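Local coordinates for CRISPR-associated protein, Cse1 family (Acidimicrobium ferrooxidans, PDB 4H3T) that probably serves as the large subunit of a type I-E Cascade complex, helping it recognise foreign DNA during CRISPR interference, at residues Q222-N225 with L226-G230; A250-G253 with V254-F258; F431-E434 with S435-H438. The protein carries 1 engineered substitution. One frame throughout, in Å; residues are numbered along the deposited sequence.

Interaction 1: residues Q222-N225 with L226-G230; sequences QYRN and LIRGG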
loop_
_atom_site.group_PDB
_atom_site.type_symbol
_atom_site.label_atom_id
_atom_site.label_comp_id
_atom_site.label_asym_id
_atom_site.label_seq_id
_atom_site.Cartn_x
_atom_site.Cartn_y
_atom_site.Cartn_z
ATOM N N GLN A 222 -17.132 -16.281 7.009
ATOM C CA GLN A 222 -17.537 -17.395 6.153
ATOM C C GLN A 222 -16.651 -17.523 4.900
ATOM O O GLN A 222 -16.539 -18.605 4.359
ATOM C CB GLN A 222 -19.004 -17.191 5.746
ATOM C CG GLN A 222 -19.719 -18.322 5.081
ATOM C CD GLN A 222 -21.107 -17.896 4.581
ATOM O OE1 GLN A 222 -21.448 -16.699 4.429
ATOM N NE2 GLN A 222 -21.871 -18.860 4.137
ATOM N N TYR A 223 -15.976 -16.448 4.456
ATOM C CA TYR A 223 -15.045 -16.538 3.327
ATOM C C TYR A 223 -13.709 -17.145 3.769
ATOM O O TYR A 223 -12.690 -16.449 3.814
ATOM C CB TYR A 223 -14.800 -15.153 2.711
ATOM C CG TYR A 223 -15.995 -14.596 1.972
ATOM C CD1 TYR A 223 -16.148 -14.799 0.606
ATOM C CD2 TYR A 223 -16.978 -13.881 2.638
ATOM C CE1 TYR A 223 -17.283 -14.349 -0.071
ATOM C CE2 TYR A 223 -18.119 -13.426 1.973
ATOM C CZ TYR A 223 -18.205 -13.555 0.595
ATOM O OH TYR A 223 -19.287 -13.069 -0.095
ATOM N N ARG A 224 -13.704 -18.429 4.093
ATOM C CA ARG A 224 -12.508 -19.117 4.606
ATOM C C ARG A 224 -11.381 -19.172 3.564
ATOM O O ARG A 224 -10.223 -19.323 3.917
ATOM C CB ARG A 224 -12.849 -20.529 5.078
ATOM C CG ARG A 224 -13.812 -20.587 6.275
ATOM C CD ARG A 224 -13.125 -21.071 7.540
ATOM N NE ARG A 224 -12.312 -22.275 7.305
ATOM C CZ ARG A 224 -11.221 -22.628 7.987
ATOM N NH1 ARG A 224 -10.787 -21.882 9.008
ATOM N NH2 ARG A 224 -10.555 -23.732 7.661
ATOM N N ASN A 225 -11.726 -19.036 2.303
ATOM C CA ASN A 225 -10.750 -18.930 1.204
ATOM C C ASN A 225 -10.066 -17.594 1.120
ATOM O O ASN A 225 -9.030 -17.492 0.461
ATOM C CB ASN A 225 -11.445 -19.182 -0.155
ATOM C CG ASN A 225 -12.727 -18.330 -0.389
ATOM O OD1 ASN A 225 -13.601 -18.182 0.522
ATOM N ND2 ASN A 225 -12.907 -17.781 -1.620
ATOM N N LEU A 226 -10.664 -16.537 1.725
ATOM C CA LEU A 226 -10.167 -15.175 1.668
ATOM C C LEU A 226 -9.546 -14.661 2.966
ATOM O O LEU A 226 -8.683 -13.773 2.905
ATOM C CB LEU A 226 -11.333 -14.270 1.278
ATOM C CG LEU A 226 -12.081 -14.616 -0.008
ATOM C CD1 LEU A 226 -13.077 -13.489 -0.331
ATOM C CD2 LEU A 226 -11.092 -14.921 -1.242
ATOM N N ILE A 227 -10.050 -15.083 4.132
ATOM C CA ILE A 227 -9.523 -14.646 5.440
ATOM C C ILE A 227 -9.627 -15.742 6.481
ATOM O O ILE A 227 -10.346 -16.701 6.280
ATOM C CB ILE A 227 -10.305 -13.417 5.998
ATOM C CG1 ILE A 227 -11.850 -13.697 6.214
ATOM C CG2 ILE A 227 -10.140 -12.237 5.208
ATOM C CD1 ILE A 227 -12.385 -12.839 7.415
ATOM N N ARG A 228 -9.017 -15.500 7.655
ATOM C CA ARG A 228 -9.234 -16.263 8.891
ATOM C C ARG A 228 -9.717 -15.272 9.934
ATOM O O ARG A 228 -9.028 -14.274 10.251
ATOM C CB ARG A 228 -7.991 -17.004 9.403
ATOM C CG ARG A 228 -7.468 -18.127 8.569
ATOM C CD ARG A 228 -8.169 -19.451 8.864
ATOM N NE ARG A 228 -7.759 -20.498 7.923
ATOM C CZ ARG A 228 -8.152 -20.566 6.657
ATOM N NH1 ARG A 228 -8.980 -19.654 6.160
ATOM N NH2 ARG A 228 -7.711 -21.547 5.871
ATOM N N GLY A 229 -10.893 -15.535 10.460
ATOM C CA GLY A 229 -11.500 -14.718 11.511
ATOM C C GLY A 229 -12.548 -15.509 12.230
ATOM O O GLY A 229 -12.956 -16.543 11.725
ATOM N N GLY A 230 -12.957 -15.050 13.400
ATOM C CA GLY A 230 -13.965 -15.754 14.197
ATOM C C GLY A 230 -14.084 -15.172 15.576
ATOM O O GLY A 230 -13.314 -14.305 15.962
#
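The carbonyl oxygen of Tyr223 is gripped by two successive backbone N-H groups. Leu226 N binds Tyr223 O at 2.9 Å from well above the carbonyl plane, closing a beta turn over Arg224 and Asn225, while Ile227 N reaches Tyr223 O at 3.0 Å almost straight in line with the C=O bond. Tyr223 is also the centre of an inverse gamma turn. A second carbonyl fixes the neighbouring guanidinium: Arg228 NH1 donates to a lone pair of Arg224 O at 2.6 Å, in the carbonyl plane, with the oxygen at the edge of the guanidinium and in its plane. A weak bond from the same nitrogen to Ile227 O adds to the hold. Arg228 bends back at chi2 (-85°), which brings this group onto one face of the Arg224 guanidinium; the two stack with centres 3.9 Å apart and planes 24° apart, despite their like charge. On the apolar side Leu226 runs beside the tyrosine, its CD1 3.5 Å from Tyr223 CD1. The turn lies in the surface loop between helix 210-217 and strand 248-249; Leu226 packs on helix 344-350, whose Phe348 meets the Tyr223 ring edge-to-face, and Tyr223 OH bonds to Asp74 of helix 74-82.

Interaction 2: residues A250-G253 with V254-F258; sequences APDG and VCDLF
The carboxylates of Asp252 and Asp256 meet with their planes 42° apart, and the backbone N-H of Asp252 comes to the outer rim of the second one. Asp252 N lies 2.8 Å from Asp256 OD2, on the anti lone pair, with a nearly straight N-H...O angle of 167°. The setting is a helix N-terminus: Gly253 is the N-cap of the short helix 254-257, and Asp256, its third residue, reaches back one residue beyond the N-H that a classical capping box would use. With CG anti to its own backbone nitrogen (chi1 -176°), Asp256 turns its carboxylate toward the incoming chain. Asp252 OD2 is only 3.8 Å from Asp256 OD2, a pairing of like charges probably eased by salt bridges from Arg239 to Asp252 and from Arg249 to Asp256. The glycine cap has no side chain to offer the helix, and Asp233, from the loop between helix 210-217 and strand 248-249, bonds instead to the N-H groups of Cys255 and Asp256. One face of the Phe258 ring carries Val254 CB, 3.8 Å above the plane and over its centre. Pro251 and Leu257 lie side by side, both touching Val289 of strand 275-289, with Pro251 CB 3.9 Å from Leu257 CB. The first helical turn closes with Leu257 N donating to Gly253 O at 3.0 Å, in the carbonyl plane.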
loop_
_atom_site.group_PDB
_atom_site.type_symbol
_atom_site.label_atom_id
_atom_site.label_comp_id
_atom_site.label_asym_id
_atom_site.label_seq_id
_atom_site.Cartn_x
_atom_site.Cartn_y
_atom_site.Cartn_z
ATOM N N ALA A 250 2.147 -17.939 14.424
ATOM C CA ALA A 250 1.098 -17.841 13.420
ATOM C C ALA A 250 -0.026 -16.975 13.963
ATOM O O ALA A 250 -0.521 -17.253 15.040
ATOM C CB ALA A 250 0.562 -19.232 13.060
ATOM N N PRO A 251 -0.542 -15.986 13.223
ATOM C CA PRO A 251 -1.694 -15.216 13.758
ATOM C C PRO A 251 -2.966 -16.069 13.849
ATOM O O PRO A 251 -3.145 -16.939 13.027
ATOM C CB PRO A 251 -1.823 -14.022 12.806
ATOM C CG PRO A 251 -0.975 -14.341 11.627
ATOM C CD PRO A 251 -0.091 -15.506 11.917
ATOM N N ASP A 252 -3.817 -15.836 14.871
ATOM C CA ASP A 252 -5.055 -16.587 15.060
ATOM C C ASP A 252 -6.125 -16.194 14.047
ATOM O O ASP A 252 -7.084 -16.910 13.836
ATOM C CB ASP A 252 -5.596 -16.352 16.469
ATOM C CG ASP A 252 -4.672 -16.852 17.567
ATOM O OD1 ASP A 252 -3.800 -17.734 17.272
ATOM O OD2 ASP A 252 -4.778 -16.341 18.708
ATOM N N GLY A 253 -5.995 -14.999 13.530
ATOM C CA GLY A 253 -6.929 -14.412 12.585
ATOM C C GLY A 253 -6.582 -12.958 12.337
ATOM O O GLY A 253 -5.516 -12.451 12.771
ATOM N N VAL A 254 -7.513 -12.259 11.702
ATOM C CA VAL A 254 -7.272 -10.867 11.311
ATOM C C VAL A 254 -7.181 -9.899 12.460
ATOM O O VAL A 254 -6.397 -8.960 12.356
ATOM C CB VAL A 254 -8.274 -10.306 10.289
ATOM C CG1 VAL A 254 -7.996 -10.874 8.903
ATOM C CG2 VAL A 254 -9.726 -10.534 10.709
ATOM N N CYS A 255 -7.966 -10.067 13.530
ATOM C CA CYS A 255 -7.871 -9.133 14.675
ATOM C C CYS A 255 -6.509 -9.199 15.307
ATOM O O CYS A 255 -6.004 -8.162 15.721
ATOM C CB CYS A 255 -8.937 -9.357 15.720
ATOM S SG CYS A 255 -10.627 -9.117 15.111
ATOM N N ASP A 256 -5.943 -10.420 15.415
ATOM C CA ASP A 256 -4.606 -10.664 15.961
ATOM C C ASP A 256 -3.556 -10.032 14.983
ATOM O O ASP A 256 -2.772 -9.172 15.374
ATOM C CB ASP A 256 -4.435 -12.192 16.124
ATOM C CG ASP A 256 -3.171 -12.668 16.759
ATOM O OD1 ASP A 256 -2.510 -11.856 17.466
ATOM O OD2 ASP A 256 -2.819 -13.861 16.549
ATOM N N LEU A 257 -3.653 -10.344 13.692
ATOM C CA LEU A 257 -2.686 -9.874 12.715
ATOM C C LEU A 257 -2.712 -8.379 12.523
ATOM O O LEU A 257 -1.654 -7.750 12.496
ATOM C CB LEU A 257 -2.875 -10.549 11.381
ATOM C CG LEU A 257 -1.869 -10.177 10.248
ATOM C CD1 LEU A 257 -0.396 -10.389 10.681
ATOM C CD2 LEU A 257 -2.223 -10.991 9.013
ATOM N N PHE A 258 -3.902 -7.823 12.394
ATOM C CA PHE A 258 -4.072 -6.397 12.240
ATOM C C PHE A 258 -3.561 -5.534 13.447
ATOM O O PHE A 258 -3.432 -4.347 13.277
ATOM C CB PHE A 258 -5.514 -6.056 11.969
ATOM C CG PHE A 258 -6.103 -6.454 10.627
ATOM C CD1 PHE A 258 -5.353 -7.150 9.687
ATOM C CD2 PHE A 258 -7.398 -6.132 10.314
ATOM C CE1 PHE A 258 -5.931 -7.552 8.456
ATOM C CE2 PHE A 258 -7.996 -6.573 9.129
ATOM C CZ PHE A 258 -7.217 -7.161 8.148
#

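Interaction 3: residues F431-E434 with S435-H438; sequences FHEE and SKRH
The chain runs from Phe431 through an extended Glu433 into a helical turn, where Arg437 N donates to Glu433 O at 2.9 Å, nearly in line with that carbonyl. Glu433 is thus the N-cap of the one-turn helix 434-437, and Phe431, Lys436 and Arg437 pack beside this cap. On one flank Glu433 and Lys436 run alongside each other as a salt bridge, Lys436 NZ meeting Glu433 OE1 at 3.1 Å from above the carboxylate plane; the lysine turns its amine in by a bend at chi4 (63°). Phe431 crosses the base of this lysine at about a right angle. Its CB packs on Lys436 CB at 3.9 Å, and the Lys436 carbonyl oxygen sits over one face of the ring.

The C-terminal end of the turn is gripped through Glu434 O. His438 ND1 donates to it at 2.7 Å, the oxygen lying near the plane of the imidazole at its edge, while Arg437 N and His438 N add weak bonds. The carboxylate of Glu434 stands steeply to that ring, with Glu434 OE2 3.4 Å from His438 CE1. Its OE1 is held by Tyr427 OH, which also bonds to Arg437 NH1, so one hydroxyl links two groups of opposite charge. The ring of Tyr427 in turn meets His438 edge-to-face.

Arg437, extended from CG to NE, lies back along the incoming loop and returns to its start: Arg437 NE donates to Phe431 O at 2.9 Å, with an almost perfectly straight angle of 178°. A water completes this corner, accepting from Arg437 NH2 at 2.9 Å, donating to Phe431 O and taking a weak bond from His432 ND1.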
loop_
_atom_site.group_PDB
_atom_site.type_symbol
_atom_site.label_atom_id
_atom_site.label_comp_id
_atom_site.label_asym_id
_atom_site.label_seq_id
_atom_site.Cartn_x
_atom_site.Cartn_y
_atom_site.Cartn_z
ATOM N N PHE A 431 28.944 -1.310 -42.528
ATOM C CA PHE A 431 27.827 -2.241 -42.660
ATOM C C PHE A 431 27.300 -2.144 -44.107
ATOM O O PHE A 431 27.521 -1.142 -44.766
ATOM C CB PHE A 431 26.744 -2.006 -41.631
ATOM C CG PHE A 431 27.214 -2.331 -40.246
ATOM C CD1 PHE A 431 27.025 -3.601 -39.712
ATOM C CD2 PHE A 431 27.846 -1.368 -39.462
ATOM C CE1 PHE A 431 27.435 -3.896 -38.409
ATOM C CE2 PHE A 431 28.280 -1.674 -38.176
ATOM C CZ PHE A 431 28.019 -2.917 -37.632
ATOM N N HIS A 432 26.687 -3.216 -44.624
ATOM C CA HIS A 432 26.345 -3.326 -46.042
ATOM C C HIS A 432 24.861 -3.366 -46.300
ATOM O O HIS A 432 24.454 -3.600 -47.420
ATOM C CB HIS A 432 27.052 -4.565 -46.604
ATOM C CG HIS A 432 28.506 -4.612 -46.205
ATOM N ND1 HIS A 432 29.437 -3.722 -46.741
ATOM C CD2 HIS A 432 29.129 -5.387 -45.280
ATOM C CE1 HIS A 432 30.602 -4.025 -46.177
ATOM N NE2 HIS A 432 30.460 -4.998 -45.267
ATOM N N GLU A 433 24.062 -2.979 -45.312
ATOM C CA GLU A 433 22.609 -2.887 -45.391
ATOM C C GLU A 433 22.234 -1.565 -44.785
ATOM O O GLU A 433 22.770 -1.200 -43.734
ATOM C CB GLU A 433 21.928 -4.063 -44.618
ATOM C CG GLU A 433 22.091 -5.431 -45.274
ATOM C CD GLU A 433 22.050 -6.617 -44.320
ATOM O OE1 GLU A 433 21.008 -6.817 -43.654
ATOM O OE2 GLU A 433 23.067 -7.346 -44.232
ATOM N N GLU A 434 21.317 -0.870 -45.404
ATOM C CA GLU A 434 20.887 0.452 -44.986
ATOM C C GLU A 434 20.350 0.461 -43.531
ATOM O O GLU A 434 20.733 1.360 -42.764
ATOM C CB GLU A 434 19.854 0.983 -46.040
ATOM C CG GLU A 434 19.488 2.455 -45.958
ATOM C CD GLU A 434 20.617 3.431 -46.229
ATOM O OE1 GLU A 434 21.749 2.965 -46.491
ATOM O OE2 GLU A 434 20.370 4.664 -46.207
ATOM N N SER A 435 19.598 -0.585 -43.104
ATOM C CA SER A 435 19.096 -0.705 -41.725
ATOM C C SER A 435 20.244 -0.857 -40.700
ATOM O O SER A 435 20.220 -0.239 -39.619
ATOM C CB SER A 435 18.170 -1.923 -41.596
ATOM O OG SER A 435 18.863 -3.147 -41.822
ATOM N N LYS A 436 21.220 -1.717 -41.029
ATOM C CA LYS A 436 22.387 -1.937 -40.173
ATOM C C LYS A 436 23.336 -0.732 -40.159
ATOM O O LYS A 436 24.026 -0.555 -39.181
ATOM C CB LYS A 436 23.160 -3.184 -40.613
ATOM C CG LYS A 436 22.414 -4.503 -40.353
ATOM C CD LYS A 436 23.334 -5.713 -40.650
ATOM C CE LYS A 436 22.832 -7.020 -40.080
ATOM N NZ LYS A 436 21.527 -7.445 -40.658
ATOM N N ARG A 437 23.367 0.101 -41.209
ATOM C CA ARG A 437 24.221 1.307 -41.179
ATOM C C ARG A 437 23.704 2.336 -40.149
ATOM O O ARG A 437 24.516 3.051 -39.594
ATOM C CB ARG A 437 24.302 1.973 -42.569
ATOM C CG ARG A 437 25.093 1.181 -43.578
ATOM C CD ARG A 437 25.321 1.964 -44.835
ATOM N NE ARG A 437 26.327 1.330 -45.702
ATOM C CZ ARG A 437 26.707 1.785 -46.890
ATOM N NH1 ARG A 437 26.128 2.861 -47.418
ATOM N NH2 ARG A 437 27.640 1.152 -47.577
ATOM N N HIS A 438 22.370 2.418 -39.927
ATOM C CA HIS A 438 21.738 3.340 -39.007
ATOM C C HIS A 438 21.752 2.688 -37.644
ATOM O O HIS A 438 20.861 1.891 -37.328
ATOM C CB HIS A 438 20.310 3.655 -39.439
ATOM C CG HIS A 438 20.176 4.475 -40.684
ATOM N ND1 HIS A 438 20.154 3.881 -41.929
ATOM C CD2 HIS A 438 19.991 5.810 -40.832
ATOM C CE1 HIS A 438 20.034 4.869 -42.809
ATOM N NE2 HIS A 438 19.912 6.051 -42.195
HETATM O O HOH W 1 29.750 -0.807 -46.986
#

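The three contacts follow one another along the chain, each a local contact within one continuous run of residues. Interactions 1 and 2 are neighbours, their centres about 11 Å apart: the surface turn at 222-230 meets the buried helix start at 250-258 where Arg228 O probably accepts a hydrogen bond from Val254 N at 2.9 Å, and both pack on Pro299, just after helix 291-297. Interaction 3 stands alone, its centre about 62 Å from that of interaction 1 and about 64 Å from that of interaction 2, across the chain's centre from the latter. It lies at the far end of the helical C-terminal region, between helices 417-420 and 445-473, where the carbonyl oxygen of His438 accepts from Arg520 NH2 of helix 511-532. Interactions 1 and 2 thus share one region; interaction 3 belongs to another.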